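Local coordinates for protein glycerol dehydrogenase (Schizosaccharomyces pombe, PDB 1TA9) that oxidises glycerol to dihydroxyacetone with NAD(+), probably using its zinc ion as cofactor, and thereby serves the assimilation of glycerol, at residues I230-S235 against A313-H318; T236-E241 against L342-L347. One frame throughout, in Å; residues are numbered along the deposited sequence.

Two contacts made by consecutive stretches of one helix illustrate how a metal site and its surroundings can be built from the same scaffold. Following the chain from the parallel sheet of the nucleotide-binding part, helix 223-245 supplies first 230-235, then 236-241. Interaction 1 closes a loop when 313-318 returns after 77 intervening residues, mostly helical and without strand; interaction 2 closes a longer one when 342-347 arrives on the following helix, 333-347. The segments alternate, so the two loops cross rather than nest. Probable hydrogen bonds from His-315 to Glu-239 and from Ala-314 to Gln-344 connect them, tying three helices of the helical domain together, while potassium and one water belong to both.

Interaction 1 (I230-S235 against A313-H318). With K (potassium ion), chain J; ZN (zinc ion), chain I.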
loop_
_atom_site.group_PDB
_atom_site.type_symbol
_atom_site.label_atom_id
_atom_site.label_comp_id
_atom_site.label_asym_id
_atom_site.label_seq_id
_atom_site.Cartn_x
_atom_site.Cartn_y
_atom_site.Cartn_z
ATOM N N ILE B 230 6.813 -0.377 -33.047
ATOM C CA ILE B 230 6.691 -0.524 -31.597
ATOM C C ILE B 230 8.107 -0.592 -31.030
ATOM O O ILE B 230 8.406 -0.013 -29.981
ATOM C CB ILE B 230 5.905 -1.813 -31.235
ATOM C CG1 ILE B 230 4.426 -1.620 -31.588
ATOM C CG2 ILE B 230 6.088 -2.158 -29.755
ATOM C CD1 ILE B 230 3.584 -2.881 -31.469
ATOM N N GLY B 231 8.981 -1.296 -31.742
ATOM C CA GLY B 231 10.358 -1.416 -31.305
ATOM C C GLY B 231 11.027 -0.058 -31.254
ATOM O O GLY B 231 11.788 0.246 -30.332
ATOM N N ASP B 232 10.740 0.772 -32.250
ATOM C CA ASP B 232 11.318 2.103 -32.299
ATOM C C ASP B 232 10.693 2.946 -31.184
ATOM O O ASP B 232 11.389 3.672 -30.478
ATOM C CB ASP B 232 11.042 2.750 -33.661
ATOM C CG ASP B 232 12.006 3.879 -33.975
ATOM O OD1 ASP B 232 11.733 4.669 -34.904
ATOM O OD2 ASP B 232 13.048 3.965 -33.295
ATOM N N ALA B 233 9.379 2.831 -31.016
ATOM C CA ALA B 233 8.680 3.601 -29.991
ATOM C C ALA B 233 9.144 3.240 -28.572
ATOM O O ALA B 233 9.194 4.100 -27.686
ATOM C CB ALA B 233 7.170 3.397 -30.127
ATOM N N LEU B 234 9.486 1.975 -28.357
ATOM C CA LEU B 234 9.955 1.536 -27.043
ATOM C C LEU B 234 11.246 2.216 -26.585
ATOM O O LEU B 234 11.466 2.384 -25.387
ATOM C CB LEU B 234 10.162 0.018 -27.028
ATOM C CG LEU B 234 8.912 -0.835 -26.811
ATOM C CD1 LEU B 234 9.255 -2.305 -27.026
ATOM C CD2 LEU B 234 8.374 -0.603 -25.405
ATOM N N SER B 235 12.103 2.607 -27.519
ATOM C CA SER B 235 13.354 3.244 -27.129
ATOM C C SER B 235 13.193 4.718 -26.756
ATOM O O SER B 235 14.037 5.280 -26.058
ATOM C CB SER B 235 14.392 3.118 -28.245
ATOM O OG SER B 235 14.078 3.954 -29.339
ATOM N N ALA B 313 22.104 5.926 -26.342
ATOM C CA ALA B 313 22.840 4.736 -26.752
ATOM C C ALA B 313 22.087 3.824 -27.715
ATOM O O ALA B 313 22.668 3.331 -28.682
ATOM C CB ALA B 313 23.272 3.943 -25.527
ATOM N N ALA B 314 20.803 3.596 -27.455
ATOM C CA ALA B 314 20.002 2.705 -28.294
ATOM C C ALA B 314 20.185 2.935 -29.792
ATOM O O ALA B 314 20.557 2.019 -30.525
ATOM C CB ALA B 314 18.526 2.824 -27.926
ATOM N N HIS B 315 19.928 4.152 -30.254
ATOM C CA HIS B 315 20.072 4.431 -31.680
ATOM C C HIS B 315 21.514 4.422 -32.162
ATOM O O HIS B 315 21.789 4.048 -33.301
ATOM C CB HIS B 315 19.383 5.746 -32.037
ATOM C CG HIS B 315 17.920 5.582 -32.303
ATOM N ND1 HIS B 315 17.023 5.232 -31.317
ATOM C CD2 HIS B 315 17.216 5.623 -33.458
ATOM C CE1 HIS B 315 15.828 5.059 -31.854
ATOM N NE2 HIS B 315 15.920 5.289 -33.151
ATOM N N ALA B 316 22.439 4.823 -31.300
ATOM C CA ALA B 316 23.849 4.810 -31.672
ATOM C C ALA B 316 24.245 3.352 -31.917
ATOM O O ALA B 316 24.996 3.040 -32.845
ATOM C CB ALA B 316 24.689 5.413 -30.554
ATOM N N ILE B 317 23.725 2.459 -31.080
ATOM C CA ILE B 317 24.009 1.036 -31.208
ATOM C C ILE B 317 23.371 0.500 -32.485
ATOM O O ILE B 317 23.954 -0.343 -33.172
ATOM C CB ILE B 317 23.489 0.263 -29.979
ATOM C CG1 ILE B 317 24.257 0.728 -28.740
ATOM C CG2 ILE B 317 23.664 -1.237 -30.183
ATOM C CD1 ILE B 317 23.674 0.261 -27.436
ATOM N N HIS B 318 22.177 0.993 -32.803
ATOM C CA HIS B 318 21.493 0.583 -34.025
ATOM C C HIS B 318 22.372 0.933 -35.225
ATOM O O HIS B 318 22.525 0.129 -36.146
ATOM C CB HIS B 318 20.137 1.289 -34.143
ATOM C CG HIS B 318 19.643 1.424 -35.553
ATOM N ND1 HIS B 318 20.142 2.364 -36.429
ATOM C CD2 HIS B 318 18.700 0.735 -36.241
ATOM C CE1 HIS B 318 19.529 2.250 -37.593
ATOM N NE2 HIS B 318 18.648 1.269 -37.506
HETATM K K K J . 12.527 6.206 -30.950
HETATM ZN ZN ZN I . 14.281 5.265 -34.614
HETATM O O HOH W 1 14.174 7.236 -29.253
#
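Asp-232 and His-315 approach at about a right angle and meet through zinc, which Asp-232 OD2 and His-315 NE2 each bind at 2.2 Å. The carboxylate and imidazole planes are turned 39° apart. OD2 of Asp-232 lies 3.2 Å from NE2 of His-315, held by the shared metal and not by a hydrogen bond. With CG anti to the backbone N (chi1 -159°), the aspartate leaves its helix for the ion; OD1, 2.6 Å from zinc, is a longer, weaker ligand. OD2 also makes a long bond of 3.3 Å to potassium, bridging the two ions. Ser-235, one turn on, comes to the imidazole edge in the ring plane, its OG 3.3 Å from His-315 CE1. That hydroxyl makes another long bond to potassium, 3.2 Å, beside the carbonyl O of Asp-232 at 2.8 Å. OE2 of Glu-239 is hydrogen-bonded to both Ser-235 OG and His-315 ND1, holding the ring's rotation through its other nitrogen. The methyl of Ala-314 packs on Ser-235 CB. Asp-182 adds a further ligand to potassium, an extra ion here. Glycerol lies close to His-315, and Asp-232, His-315 and His-333 form the catalytic metal centre of the iron-containing alcohol dehydrogenase family, here occupied by zinc.

Interaction 2 (T236-E241 against L342-L347); sequences TWVETE and LVQVVL. With K (potassium ion), chain J.
Val-238 and Gln-344 mark the nearest approach of the two helical backbones, with their CA atoms 8.3 Å apart, a gap wide enough to need a long side chain to bridge it. Gln-344 does so fully stretched: its CG lies trans to the amide nitrogen (chi1 179°) and the chain stays extended beyond it, carrying the amide to the helix opposite. There the side chains of Gln-344 and Val-238 run antiparallel alongside one another, and the methyl CG1 of Val-238 lies 3.5 Å from Gln-344 NE2 and 3.8 Å from Gln-344 CD. On the other branch, OE1 of Gln-344 reaches the aliphatic part of Glu-239, 3.6 Å from its CG, while the carboxylate and amide planes stand 83° apart, nearly perpendicular. The contact belongs to the helical domain of the iron-containing alcohol dehydrogenase fold, where helices 223-245 and 333-347 flank the start of helix 313-322. The buried amide is satisfied by neighbours: OE1 accepts the N-H of Ala-314, and NE2 is hydrogen-bonded to Glu-348. An alanine here is likely to leave the Ala-314 N-H and the Glu-348 carboxylate without their mate and open a gap beside the Val-238 methyl. The carboxylate of Glu-239 lies beside the metal centre, OE1 accepting from the N-H of Ala-312 and OE2 serving as the second-shell partner of His-315. The O of a water donates to Glu-239 OE2 at 3.0 Å. The same water O binds potassium at 2.6 Å. Thr-236 OG1 is a direct ligand of that ion, 3.0 Å from it.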
loop_
_atom_site.group_PDB
_atom_site.type_symbol
_atom_site.label_atom_id
_atom_site.label_comp_id
_atom_site.label_asym_id
_atom_site.label_seq_id
_atom_site.Cartn_x
_atom_site.Cartn_y
_atom_site.Cartn_z
ATOM N N THR B 236 12.105 5.334 -27.206
ATOM C CA THR B 236 11.866 6.745 -26.934
ATOM C C THR B 236 11.961 7.138 -25.462
ATOM O O THR B 236 12.742 8.021 -25.108
ATOM C CB THR B 236 10.491 7.194 -27.465
ATOM O OG1 THR B 236 10.437 6.984 -28.879
ATOM C CG2 THR B 236 10.262 8.671 -27.171
ATOM N N TRP B 237 11.169 6.498 -24.608
ATOM C CA TRP B 237 11.197 6.832 -23.193
ATOM C C TRP B 237 12.575 6.559 -22.598
ATOM O O TRP B 237 13.102 7.374 -21.841
ATOM C CB TRP B 237 10.138 6.035 -22.424
ATOM C CG TRP B 237 10.100 6.354 -20.958
ATOM C CD1 TRP B 237 9.544 7.456 -20.367
ATOM C CD2 TRP B 237 10.664 5.572 -19.900
ATOM N NE1 TRP B 237 9.728 7.405 -19.005
ATOM C CE2 TRP B 237 10.412 6.259 -18.691
ATOM C CE3 TRP B 237 11.359 4.356 -19.856
ATOM C CZ2 TRP B 237 10.832 5.768 -17.449
ATOM C CZ3 TRP B 237 11.778 3.868 -18.616
ATOM C CH2 TRP B 237 11.511 4.576 -17.431
ATOM N N VAL B 238 13.164 5.417 -22.942
ATOM C CA VAL B 238 14.477 5.070 -22.413
ATOM C C VAL B 238 15.538 6.097 -22.788
ATOM O O VAL B 238 16.256 6.600 -21.924
ATOM C CB VAL B 238 14.950 3.684 -22.910
ATOM C CG1 VAL B 238 16.408 3.464 -22.508
ATOM C CG2 VAL B 238 14.064 2.585 -22.318
ATOM N N GLU B 239 15.634 6.421 -24.075
ATOM C CA GLU B 239 16.647 7.372 -24.517
ATOM C C GLU B 239 16.391 8.790 -24.028
ATOM O O GLU B 239 17.298 9.434 -23.498
ATOM C CB GLU B 239 16.778 7.344 -26.047
ATOM C CG GLU B 239 17.232 5.987 -26.578
ATOM C CD GLU B 239 17.550 6.000 -28.063
ATOM O OE1 GLU B 239 18.690 6.365 -28.434
ATOM O OE2 GLU B 239 16.655 5.651 -28.858
ATOM N N THR B 240 15.164 9.276 -24.184
ATOM C CA THR B 240 14.845 10.626 -23.734
ATOM C C THR B 240 15.066 10.805 -22.234
ATOM O O THR B 240 15.587 11.836 -21.801
ATOM C CB THR B 240 13.405 11.015 -24.125
ATOM O OG1 THR B 240 13.396 11.413 -25.502
ATOM C CG2 THR B 240 12.884 12.170 -23.262
ATOM N N GLU B 241 14.685 9.817 -21.431
ATOM C CA GLU B 241 14.913 9.935 -19.989
ATOM C C GLU B 241 16.418 10.049 -19.727
ATOM O O GLU B 241 16.847 10.790 -18.849
ATOM C CB GLU B 241 14.343 8.724 -19.245
ATOM C CG GLU B 241 12.838 8.790 -19.020
ATOM C CD GLU B 241 12.449 9.897 -18.053
ATOM O OE1 GLU B 241 11.663 10.780 -18.438
ATOM O OE2 GLU B 241 12.928 9.883 -16.900
ATOM N N LEU B 342 17.793 -2.715 -25.381
ATOM C CA LEU B 342 18.171 -3.656 -24.333
ATOM C C LEU B 342 19.648 -3.465 -24.017
ATOM O O LEU B 342 20.071 -3.598 -22.867
ATOM C CB LEU B 342 17.915 -5.101 -24.771
ATOM C CG LEU B 342 16.449 -5.540 -24.880
ATOM C CD1 LEU B 342 16.389 -7.025 -25.234
ATOM C CD2 LEU B 342 15.726 -5.286 -23.561
ATOM N N VAL B 343 20.439 -3.156 -25.039
ATOM C CA VAL B 343 21.860 -2.932 -24.822
ATOM C C VAL B 343 22.023 -1.686 -23.949
ATOM O O VAL B 343 22.862 -1.666 -23.046
ATOM C CB VAL B 343 22.625 -2.727 -26.154
ATOM C CG1 VAL B 343 24.103 -2.469 -25.868
ATOM C CG2 VAL B 343 22.478 -3.971 -27.042
ATOM N N GLN B 344 21.221 -0.652 -24.204
ATOM C CA GLN B 344 21.326 0.556 -23.383
ATOM C C GLN B 344 20.965 0.224 -21.940
ATOM O O GLN B 344 21.523 0.795 -21.008
ATOM C CB GLN B 344 20.413 1.689 -23.884
ATOM C CG GLN B 344 20.533 2.936 -22.986
ATOM C CD GLN B 344 19.964 4.203 -23.594
ATOM O OE1 GLN B 344 19.990 4.389 -24.812
ATOM N NE2 GLN B 344 19.472 5.100 -22.739
ATOM N N VAL B 345 20.029 -0.704 -21.762
ATOM C CA VAL B 345 19.605 -1.113 -20.427
ATOM C C VAL B 345 20.771 -1.756 -19.685
ATOM O O VAL B 345 20.909 -1.604 -18.469
ATOM C CB VAL B 345 18.413 -2.101 -20.508
ATOM C CG1 VAL B 345 18.227 -2.819 -19.189
ATOM C CG2 VAL B 345 17.145 -1.331 -20.865
ATOM N N VAL B 346 21.608 -2.477 -20.423
ATOM C CA VAL B 346 22.773 -3.106 -19.826
ATOM C C VAL B 346 23.785 -2.015 -19.470
ATOM O O VAL B 346 24.379 -2.036 -18.391
ATOM C CB VAL B 346 23.411 -4.127 -20.802
ATOM C CG1 VAL B 346 24.701 -4.688 -20.217
ATOM C CG2 VAL B 346 22.423 -5.258 -21.072
ATOM N N LEU B 347 23.965 -1.053 -20.374
ATOM C CA LEU B 347 24.901 0.045 -20.134
ATOM C C LEU B 347 24.426 0.930 -18.980
ATOM O O LEU B 347 25.242 1.512 -18.260
ATOM C CB LEU B 347 25.078 0.884 -21.406
ATOM C CG LEU B 347 25.747 0.161 -22.584
ATOM C CD1 LEU B 347 25.805 1.082 -23.794
ATOM C CD2 LEU B 347 27.154 -0.273 -22.184
HETATM K K K J . 12.527 6.206 -30.950
HETATM O O HOH W 1 14.174 7.236 -29.253
#